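Long-range contacts in glycosyl hydrolase family 2, TIM barrel domain protein (Parabacteroides merdae ATCC 43184, PDB 6DXU), which probably cleaves glucuronic acid from beta-glucuronides, as a beta-glucuronidase of glycoside hydrolase family 2 from a human gut bacterium: residues Leu277-Leu285 against Leu377-Val385; Thr462-Cys470 against Val477-Trp485. All blocks are in the same frame, centred on the assembly; numbering follows the deposited sequence.

Both contacts reach the parallel sheet of the TIM barrel, through neighbouring parts of its wall. Strand 384-388, which begins in contact 1, pairs with strand 422-429, and that strand pairs in turn with 464-468 of contact 2. The centres of the two contacts lie 22 Å apart and their nearest atoms about 7 Å apart, without touching. Contact 1 sits where strand 384-388 starts and brings in a loop from the preceding beta-sandwich region. Both segments of contact 2 belong to the TIM-barrel domain and run on past the C-terminal ends of strands 464-468 and 479-481, the side where TIM-barrel glycosidases carry their active sites. The residues around the two bicines and two sodium ions belong to neither contact.

Contact 1 of 2, residues Leu277-Leu285 against Leu377-Val385; sequences LWDVDVPQL and LCDELGILV
Residues Leu277-Leu285 wrap round the C-terminal end of helix 372-381, coming nearest at Val280 and Gly382, whose CA atoms are 3.9 Å apart. Gly382, the first residue to leave the helix, has positive phi (87°), and its lack of a side chain makes room for the Val280 carbonyl. CZ2 of Trp278 lies 3.6 Å from Gly382 CA. That indole carries the main polar link. With CG anti to the backbone N (chi1 -174°), the ring reaches across to the helix end, and NE1 donates to Asp379 O at 2.8 Å. The bond is nearly straight (164°), lies close to the ring plane and uses a lone pair of the carbonyl. The benzo end continues to Leu384, where CZ3 meets CD2 at 3.6 Å as the two side chains run past each other in opposite directions. Val280 crosses the same leucine at about a right angle, CG1 against CG.

Farther along the helix end, Pro283 lays its CG 3.1 Å from Glu380 O, and a water donates to both Pro283 O and Glu380 O. Within the loop, Asp279 OD1 accepts from Asp281 N, an Asx turn, and also from Val282 N. The carboxylate of Asp379 is held by His419 and Ala421. Carbonyls of the last helical turn thus find donors in an indole and a water, joining the family 2 sandwich region to the barrel where strand 384-388 begins.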
loop_
_atom_site.group_PDB
_atom_site.type_symbol
_atom_site.label_atom_id
_atom_site.label_comp_id
_atom_site.label_asym_id
_atom_site.label_seq_id
_atom_site.Cartn_x
_atom_site.Cartn_y
_atom_site.Cartn_z
ATOM N N LEU D 277 20.903 37.486 -35.704
ATOM C CA LEU D 277 21.240 37.068 -34.354
ATOM C C LEU D 277 20.309 37.711 -33.334
ATOM O O LEU D 277 19.878 38.855 -33.494
ATOM C CB LEU D 277 22.692 37.410 -34.020
ATOM C CG LEU D 277 23.766 36.813 -34.937
ATOM C CD1 LEU D 277 25.153 36.978 -34.321
ATOM C CD2 LEU D 277 23.480 35.337 -35.198
ATOM N N TRP D 278 20.002 36.957 -32.289
ATOM C CA TRP D 278 19.293 37.481 -31.130
ATOM C C TRP D 278 20.291 38.187 -30.221
ATOM O O TRP D 278 21.372 37.663 -29.947
ATOM C CB TRP D 278 18.598 36.335 -30.374
ATOM C CG TRP D 278 17.709 36.756 -29.230
ATOM C CD1 TRP D 278 16.352 36.958 -29.270
ATOM C CD2 TRP D 278 18.113 37.021 -27.879
ATOM N NE1 TRP D 278 15.891 37.324 -28.019
ATOM C CE2 TRP D 278 16.951 37.377 -27.154
ATOM C CE3 TRP D 278 19.343 36.993 -27.212
ATOM C CZ2 TRP D 278 16.985 37.702 -25.793
ATOM C CZ3 TRP D 278 19.376 37.314 -25.863
ATOM C CH2 TRP D 278 18.203 37.659 -25.166
ATOM N N ASP D 279 19.926 39.375 -29.755
ATOM C CA ASP D 279 20.787 40.208 -28.931
ATOM C C ASP D 279 19.935 40.919 -27.887
ATOM O O ASP D 279 18.722 41.047 -28.050
ATOM C CB ASP D 279 21.557 41.205 -29.816
ATOM C CG ASP D 279 22.274 42.258 -29.021
ATOM O OD1 ASP D 279 21.741 43.390 -28.973
ATOM O OD2 ASP D 279 23.336 41.965 -28.425
ATOM N N VAL D 280 20.570 41.362 -26.793
ATOM C CA VAL D 280 19.801 42.046 -25.754
ATOM C C VAL D 280 19.361 43.432 -26.205
ATOM O O VAL D 280 18.362 43.955 -25.699
ATOM C CB VAL D 280 20.573 42.116 -24.423
ATOM C CG1 VAL D 280 20.721 40.696 -23.815
ATOM C CG2 VAL D 280 21.926 42.791 -24.591
ATOM N N ASP D 281 20.069 44.046 -27.154
ATOM C CA ASP D 281 19.635 45.349 -27.643
ATOM C C ASP D 281 18.683 45.233 -28.819
ATOM O O ASP D 281 17.774 46.064 -28.959
ATOM C CB ASP D 281 20.844 46.199 -28.048
ATOM C CG ASP D 281 21.724 46.553 -26.865
ATOM O OD1 ASP D 281 22.962 46.453 -26.992
ATOM O OD2 ASP D 281 21.177 46.913 -25.803
ATOM N N VAL D 282 18.860 44.213 -29.651
ATOM C CA VAL D 282 17.985 43.948 -30.791
ATOM C C VAL D 282 17.522 42.495 -30.704
ATOM O O VAL D 282 18.076 41.622 -31.389
ATOM C CB VAL D 282 18.709 44.251 -32.116
ATOM C CG1 VAL D 282 17.755 44.165 -33.302
ATOM C CG2 VAL D 282 19.343 45.636 -32.057
ATOM N N PRO D 283 16.539 42.179 -29.854
ATOM C CA PRO D 283 16.042 40.796 -29.770
ATOM C C PRO D 283 15.252 40.470 -31.026
ATOM O O PRO D 283 14.256 41.127 -31.331
ATOM C CB PRO D 283 15.143 40.814 -28.526
ATOM C CG PRO D 283 14.713 42.246 -28.403
ATOM C CD PRO D 283 15.867 43.074 -28.898
ATOM N N GLN D 284 15.734 39.501 -31.791
ATOM C CA GLN D 284 15.065 39.114 -33.025
ATOM C C GLN D 284 14.912 37.604 -33.013
ATOM O O GLN D 284 15.859 36.891 -32.678
ATOM C CB GLN D 284 15.844 39.599 -34.260
ATOM C CG GLN D 284 15.861 41.126 -34.367
ATOM C CD GLN D 284 16.456 41.645 -35.666
ATOM O OE1 GLN D 284 17.674 41.744 -35.814
ATOM N NE2 GLN D 284 15.594 41.999 -36.608
ATOM N N LEU D 285 13.723 37.126 -33.372
ATOM C CA LEU D 285 13.378 35.718 -33.276
ATOM C C LEU D 285 12.953 35.176 -34.633
ATOM O O LEU D 285 12.309 35.865 -35.426
ATOM C CB LEU D 285 12.229 35.517 -32.270
ATOM C CG LEU D 285 12.512 36.106 -30.889
ATOM C CD1 LEU D 285 11.225 36.367 -30.117
ATOM C CD2 LEU D 285 13.367 35.100 -30.176
ATOM N N LEU D 377 8.458 37.009 -22.681
ATOM C CA LEU D 377 8.777 38.429 -22.596
ATOM C C LEU D 377 10.284 38.655 -22.577
ATOM O O LEU D 377 10.771 39.633 -23.153
ATOM C CB LEU D 377 8.116 39.054 -21.365
ATOM C CG LEU D 377 6.623 39.320 -21.543
ATOM C CD1 LEU D 377 5.935 39.524 -20.196
ATOM C CD2 LEU D 377 6.451 40.550 -22.439
ATOM N N CYS D 378 11.040 37.763 -21.930
ATOM C CA CYS D 378 12.497 37.892 -21.958
ATOM C C CYS D 378 13.045 37.707 -23.369
ATOM O O CYS D 378 13.980 38.413 -23.779
ATOM C CB CYS D 378 13.147 36.901 -20.994
ATOM S SG CYS D 378 12.830 37.279 -19.226
ATOM N N ASP D 379 12.499 36.744 -24.120
ATOM C CA ASP D 379 12.896 36.594 -25.520
ATOM C C ASP D 379 12.606 37.864 -26.311
ATOM O O ASP D 379 13.408 38.282 -27.154
ATOM C CB ASP D 379 12.144 35.440 -26.174
ATOM C CG ASP D 379 12.591 34.070 -25.690
ATOM O OD1 ASP D 379 13.679 33.921 -25.088
ATOM O OD2 ASP D 379 11.818 33.120 -25.943
ATOM N N GLU D 380 11.425 38.453 -26.095
ATOM C CA GLU D 380 10.974 39.573 -26.914
ATOM C C GLU D 380 11.629 40.874 -26.511
ATOM O O GLU D 380 11.817 41.754 -27.358
ATOM C CB GLU D 380 9.463 39.746 -26.804
ATOM C CG GLU D 380 8.683 38.640 -27.463
ATOM C CD GLU D 380 7.204 38.733 -27.163
ATOM O OE1 GLU D 380 6.762 39.801 -26.663
ATOM O OE2 GLU D 380 6.489 37.736 -27.423
ATOM N N LEU D 381 11.962 41.027 -25.239
ATOM C CA LEU D 381 12.520 42.286 -24.765
ATOM C C LEU D 381 14.040 42.302 -24.740
ATOM O O LEU D 381 14.622 43.379 -24.607
ATOM C CB LEU D 381 11.998 42.600 -23.361
ATOM C CG LEU D 381 10.504 42.926 -23.255
ATOM C CD1 LEU D 381 10.094 42.916 -21.796
ATOM C CD2 LEU D 381 10.205 44.290 -23.880
ATOM N N GLY D 382 14.689 41.145 -24.814
ATOM C CA GLY D 382 16.139 41.068 -24.788
ATOM C C GLY D 382 16.724 40.997 -23.390
ATOM O O GLY D 382 17.575 41.814 -23.023
ATOM N N ILE D 383 16.288 40.020 -22.597
ATOM C CA ILE D 383 16.749 39.847 -21.223
ATOM C C ILE D 383 17.233 38.410 -21.083
ATOM O O ILE D 383 16.433 37.477 -21.206
ATOM C CB ILE D 383 15.644 40.145 -20.197
ATOM C CG1 ILE D 383 15.134 41.578 -20.368
ATOM C CG2 ILE D 383 16.151 39.883 -18.762
ATOM C CD1 ILE D 383 13.920 41.898 -19.471
ATOM N N LEU D 384 18.536 38.228 -20.855
ATOM C CA LEU D 384 19.086 36.895 -20.628
ATOM C C LEU D 384 18.578 36.333 -19.296
ATOM O O LEU D 384 18.217 37.079 -18.380
ATOM C CB LEU D 384 20.612 36.939 -20.639
ATOM C CG LEU D 384 21.216 37.328 -21.996
ATOM C CD1 LEU D 384 22.646 37.842 -21.841
ATOM C CD2 LEU D 384 21.154 36.144 -22.945
ATOM N N VAL D 385 18.565 35.001 -19.179
ATOM C CA VAL D 385 17.848 34.339 -18.091
ATOM C C VAL D 385 18.693 33.262 -17.414
ATOM O O VAL D 385 19.288 32.404 -18.081
ATOM C CB VAL D 385 16.526 33.727 -18.598
ATOM C CG1 VAL D 385 15.933 32.745 -17.580
ATOM C CG2 VAL D 385 15.530 34.830 -18.905
HETATM O O HOH W 1 11.394 41.297 -30.157
#

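Contact 2 of 2, residues Thr462-Cys470 against Val477-Trp485; sequences TRMTAIRRC and VDVYSPSIW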
loop_
_atom_site.group_PDB
_atom_site.type_symbol
_atom_site.label_atom_id
_atom_site.label_comp_id
_atom_site.label_asym_id
_atom_site.label_seq_id
_atom_site.Cartn_x
_atom_site.Cartn_y
_atom_site.Cartn_z
ATOM N N THR D 462 23.964 22.796 -24.154
ATOM C CA THR D 462 24.234 24.123 -24.691
ATOM C C THR D 462 24.138 25.204 -23.632
ATOM O O THR D 462 24.377 26.377 -23.938
ATOM C CB THR D 462 23.269 24.482 -25.831
ATOM O OG1 THR D 462 21.988 24.848 -25.288
ATOM C CG2 THR D 462 23.121 23.328 -26.812
ATOM N N ARG D 463 23.747 24.866 -22.407
ATOM C CA ARG D 463 23.630 25.892 -21.384
ATOM C C ARG D 463 24.478 25.518 -20.172
ATOM O O ARG D 463 24.909 24.371 -20.014
ATOM C CB ARG D 463 22.161 26.097 -21.031
ATOM C CG ARG D 463 21.441 26.702 -22.254
ATOM C CD ARG D 463 20.024 26.879 -21.952
ATOM N NE ARG D 463 19.281 27.676 -22.924
ATOM C CZ ARG D 463 18.469 27.167 -23.837
ATOM N NH1 ARG D 463 18.321 25.848 -23.931
ATOM N NH2 ARG D 463 17.765 27.981 -24.611
ATOM N N MET D 464 24.760 26.519 -19.347
ATOM C CA MET D 464 25.579 26.348 -18.157
ATOM C C MET D 464 24.699 26.030 -16.949
ATOM O O MET D 464 23.579 26.526 -16.832
ATOM C CB MET D 464 26.386 27.616 -17.872
ATOM C CG MET D 464 27.322 28.068 -19.014
ATOM S SD MET D 464 28.703 26.912 -19.150
ATOM C CE MET D 464 29.994 27.902 -18.402
ATOM N N THR D 465 25.213 25.190 -16.053
ATOM C CA THR D 465 24.574 25.018 -14.752
ATOM C C THR D 465 25.165 26.006 -13.748
ATOM O O THR D 465 26.305 26.469 -13.886
ATOM C CB THR D 465 24.737 23.590 -14.213
ATOM O OG1 THR D 465 26.124 23.334 -13.957
ATOM C CG2 THR D 465 24.198 22.559 -15.199
ATOM N N ALA D 466 24.392 26.301 -12.706
ATOM C CA ALA D 466 24.866 27.208 -11.666
ATOM C C ALA D 466 24.159 26.919 -10.352
ATOM O O ALA D 466 23.082 26.319 -10.324
ATOM C CB ALA D 466 24.643 28.682 -12.043
ATOM N N ILE D 467 24.777 27.380 -9.257
ATOM C CA ILE D 467 24.133 27.471 -7.948
ATOM C C ILE D 467 24.593 28.763 -7.289
ATOM O O ILE D 467 25.545 29.409 -7.733
ATOM C CB ILE D 467 24.452 26.283 -7.015
ATOM C CG1 ILE D 467 25.961 26.175 -6.760
ATOM C CG2 ILE D 467 23.896 24.985 -7.565
ATOM C CD1 ILE D 467 26.324 25.040 -5.772
ATOM N N ARG D 468 23.909 29.124 -6.198
ATOM C CA ARG D 468 24.273 30.269 -5.372
ATOM C C ARG D 468 24.489 29.829 -3.925
ATOM O O ARG D 468 23.649 29.130 -3.345
ATOM C CB ARG D 468 23.202 31.363 -5.426
ATOM C CG ARG D 468 23.573 32.570 -4.579
ATOM C CD ARG D 468 22.491 33.654 -4.534
ATOM N NE ARG D 468 22.951 34.680 -3.606
ATOM C CZ ARG D 468 22.806 34.609 -2.289
ATOM N NH1 ARG D 468 22.157 33.580 -1.742
ATOM N NH2 ARG D 468 23.303 35.571 -1.518
ATOM N N ARG D 469 25.626 30.239 -3.362
ATOM C CA ARG D 469 26.007 30.081 -1.955
ATOM C C ARG D 469 25.898 28.628 -1.470
ATOM O O ARG D 469 25.021 28.244 -0.690
ATOM C CB ARG D 469 25.204 31.004 -1.033
ATOM C CG ARG D 469 25.978 31.274 0.267
ATOM C CD ARG D 469 25.075 31.783 1.375
ATOM N NE ARG D 469 24.573 30.677 2.185
ATOM C CZ ARG D 469 23.924 30.836 3.333
ATOM N NH1 ARG D 469 23.702 32.063 3.798
ATOM N NH2 ARG D 469 23.488 29.770 4.003
ATOM N N CYS D 470 26.851 27.829 -1.929
ATOM C CA CYS D 470 27.115 26.532 -1.299
ATOM C C CYS D 470 28.577 26.215 -1.620
ATOM O O CYS D 470 28.880 25.577 -2.630
ATOM C CB CYS D 470 26.169 25.447 -1.786
ATOM S SG CYS D 470 26.385 23.890 -0.884
ATOM N N VAL D 477 29.365 22.832 -10.333
ATOM C CA VAL D 477 28.573 23.519 -11.345
ATOM C C VAL D 477 29.480 24.275 -12.307
ATOM O O VAL D 477 30.653 24.538 -12.024
ATOM C CB VAL D 477 27.559 24.479 -10.691
ATOM C CG1 VAL D 477 26.519 23.689 -9.940
ATOM C CG2 VAL D 477 28.289 25.427 -9.748
ATOM N N ASP D 478 28.911 24.659 -13.453
ATOM C CA ASP D 478 29.662 25.442 -14.435
ATOM C C ASP D 478 29.936 26.856 -13.937
ATOM O O ASP D 478 31.053 27.364 -14.075
ATOM C CB ASP D 478 28.898 25.507 -15.756
ATOM C CG ASP D 478 28.706 24.145 -16.382
ATOM O OD1 ASP D 478 29.683 23.380 -16.427
ATOM O OD2 ASP D 478 27.587 23.841 -16.836
ATOM N N VAL D 479 28.918 27.512 -13.375
ATOM C CA VAL D 479 28.960 28.919 -12.979
ATOM C C VAL D 479 28.549 29.003 -11.513
ATOM O O VAL D 479 27.630 28.304 -11.084
ATOM C CB VAL D 479 28.025 29.772 -13.867
ATOM C CG1 VAL D 479 27.884 31.211 -13.335
ATOM C CG2 VAL D 479 28.485 29.764 -15.334
ATOM N N TYR D 480 29.248 29.822 -10.731
ATOM C CA TYR D 480 29.028 29.866 -9.289
ATOM C C TYR D 480 28.840 31.300 -8.805
ATOM O O TYR D 480 29.538 32.208 -9.259
ATOM C CB TYR D 480 30.192 29.227 -8.529
ATOM C CG TYR D 480 29.958 29.207 -7.037
ATOM C CD1 TYR D 480 29.109 28.263 -6.468
ATOM C CD2 TYR D 480 30.587 30.126 -6.195
ATOM C CE1 TYR D 480 28.872 28.245 -5.099
ATOM C CE2 TYR D 480 30.362 30.111 -4.820
ATOM C CZ TYR D 480 29.501 29.167 -4.284
ATOM O OH TYR D 480 29.258 29.130 -2.929
ATOM N N SER D 481 27.888 31.496 -7.886
ATOM C CA SER D 481 27.714 32.762 -7.177
ATOM C C SER D 481 27.928 32.580 -5.684
ATOM O O SER D 481 27.279 31.724 -5.068
ATOM C CB SER D 481 26.312 33.351 -7.402
ATOM O OG SER D 481 26.193 34.612 -6.740
ATOM N N PRO D 482 28.814 33.356 -5.068
ATOM C CA PRO D 482 28.870 33.396 -3.605
ATOM C C PRO D 482 27.823 34.349 -3.048
ATOM O O PRO D 482 27.023 34.909 -3.805
ATOM C CB PRO D 482 30.289 33.906 -3.332
ATOM C CG PRO D 482 30.491 34.893 -4.466
ATOM C CD PRO D 482 29.818 34.241 -5.682
ATOM N N SER D 483 27.844 34.559 -1.735
ATOM C CA SER D 483 27.013 35.557 -1.079
ATOM C C SER D 483 27.845 36.817 -0.865
ATOM O O SER D 483 28.847 36.785 -0.144
ATOM C CB SER D 483 26.483 35.023 0.253
ATOM O OG SER D 483 25.728 36.008 0.931
ATOM N N ILE D 484 27.451 37.914 -1.503
ATOM C CA ILE D 484 28.139 39.198 -1.365
ATOM C C ILE D 484 27.070 40.260 -1.154
ATOM O O ILE D 484 26.435 40.713 -2.113
ATOM C CB ILE D 484 29.023 39.543 -2.567
ATOM C CG1 ILE D 484 30.070 38.452 -2.823
ATOM C CG2 ILE D 484 29.725 40.887 -2.335
ATOM C CD1 ILE D 484 30.815 38.679 -4.150
ATOM N N TRP D 485 26.871 40.661 0.098
ATOM C CA TRP D 485 25.897 41.689 0.440
ATOM C C TRP D 485 26.595 42.880 1.090
ATOM O O TRP D 485 26.271 43.245 2.226
ATOM C CB TRP D 485 24.836 41.100 1.376
ATOM C CG TRP D 485 23.798 40.265 0.689
ATOM C CD1 TRP D 485 23.818 38.913 0.496
ATOM C CD2 TRP D 485 22.572 40.735 0.127
ATOM N NE1 TRP D 485 22.680 38.516 -0.176
ATOM C CE2 TRP D 485 21.896 39.617 -0.404
ATOM C CE3 TRP D 485 21.978 41.997 0.021
ATOM C CZ2 TRP D 485 20.655 39.722 -1.030
ATOM C CZ3 TRP D 485 20.745 42.100 -0.598
ATOM C CH2 TRP D 485 20.100 40.974 -1.119
HETATM O O HOH W 2 25.129 37.322 -3.150
HETATM O O HOH W 3 23.032 34.924 1.500
#
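Thr465 and Asp478 grip each other by backbone and side chain alike. Thr465 N donates to Asp478 OD2 at 2.8 Å, almost straight (174°) and on the anti side of the carboxylate, while Asp478 N returns a bond of 3.1 Å to Thr465 OG1. The hydroxyl can accept it because OG1 sits between its own backbone N and carbonyl carbon (chi1 65°). From there the strands run parallel: Val479 N bonds to Thr465 O, Ser481 N to Ile467 O, and Arg469 N to Ser481 O at 2.8 Å.

Tyr480 stretches along the sheet, its ring edge meeting Ile467 CG1 at 3.8 Å and its OH accepting from Cys470 N at 2.9 Å in a bent bond. Ile467 also crosses Val477 at about a right angle, CG2 on CG1. On the face of the sheet that carries Ala466 and Val479, Arg468 is extended from CG to NE, bringing NH2 to 3.3 Å from Trp485 NE1. As both are donors, no bond joins them, and the guanidinium and indole planes stand 75° apart. Two waters in the guanidinium plane accept from NH2 instead, one also taking Ile484 N, the other bonded to Ser483 OG.

A second shell fixes these groups. His457 bonds Asp478 OD2 and His453 bonds Thr465 OG1, while Arg468 is steered by Glu430 and Val513 O, and Arg469 by Asp432. Strand 422-429 flanks 464-468 on its other edge; helix 442-459 covers Thr465 and Ile467, and helix 496-504 packs on Pro482 and Ile484.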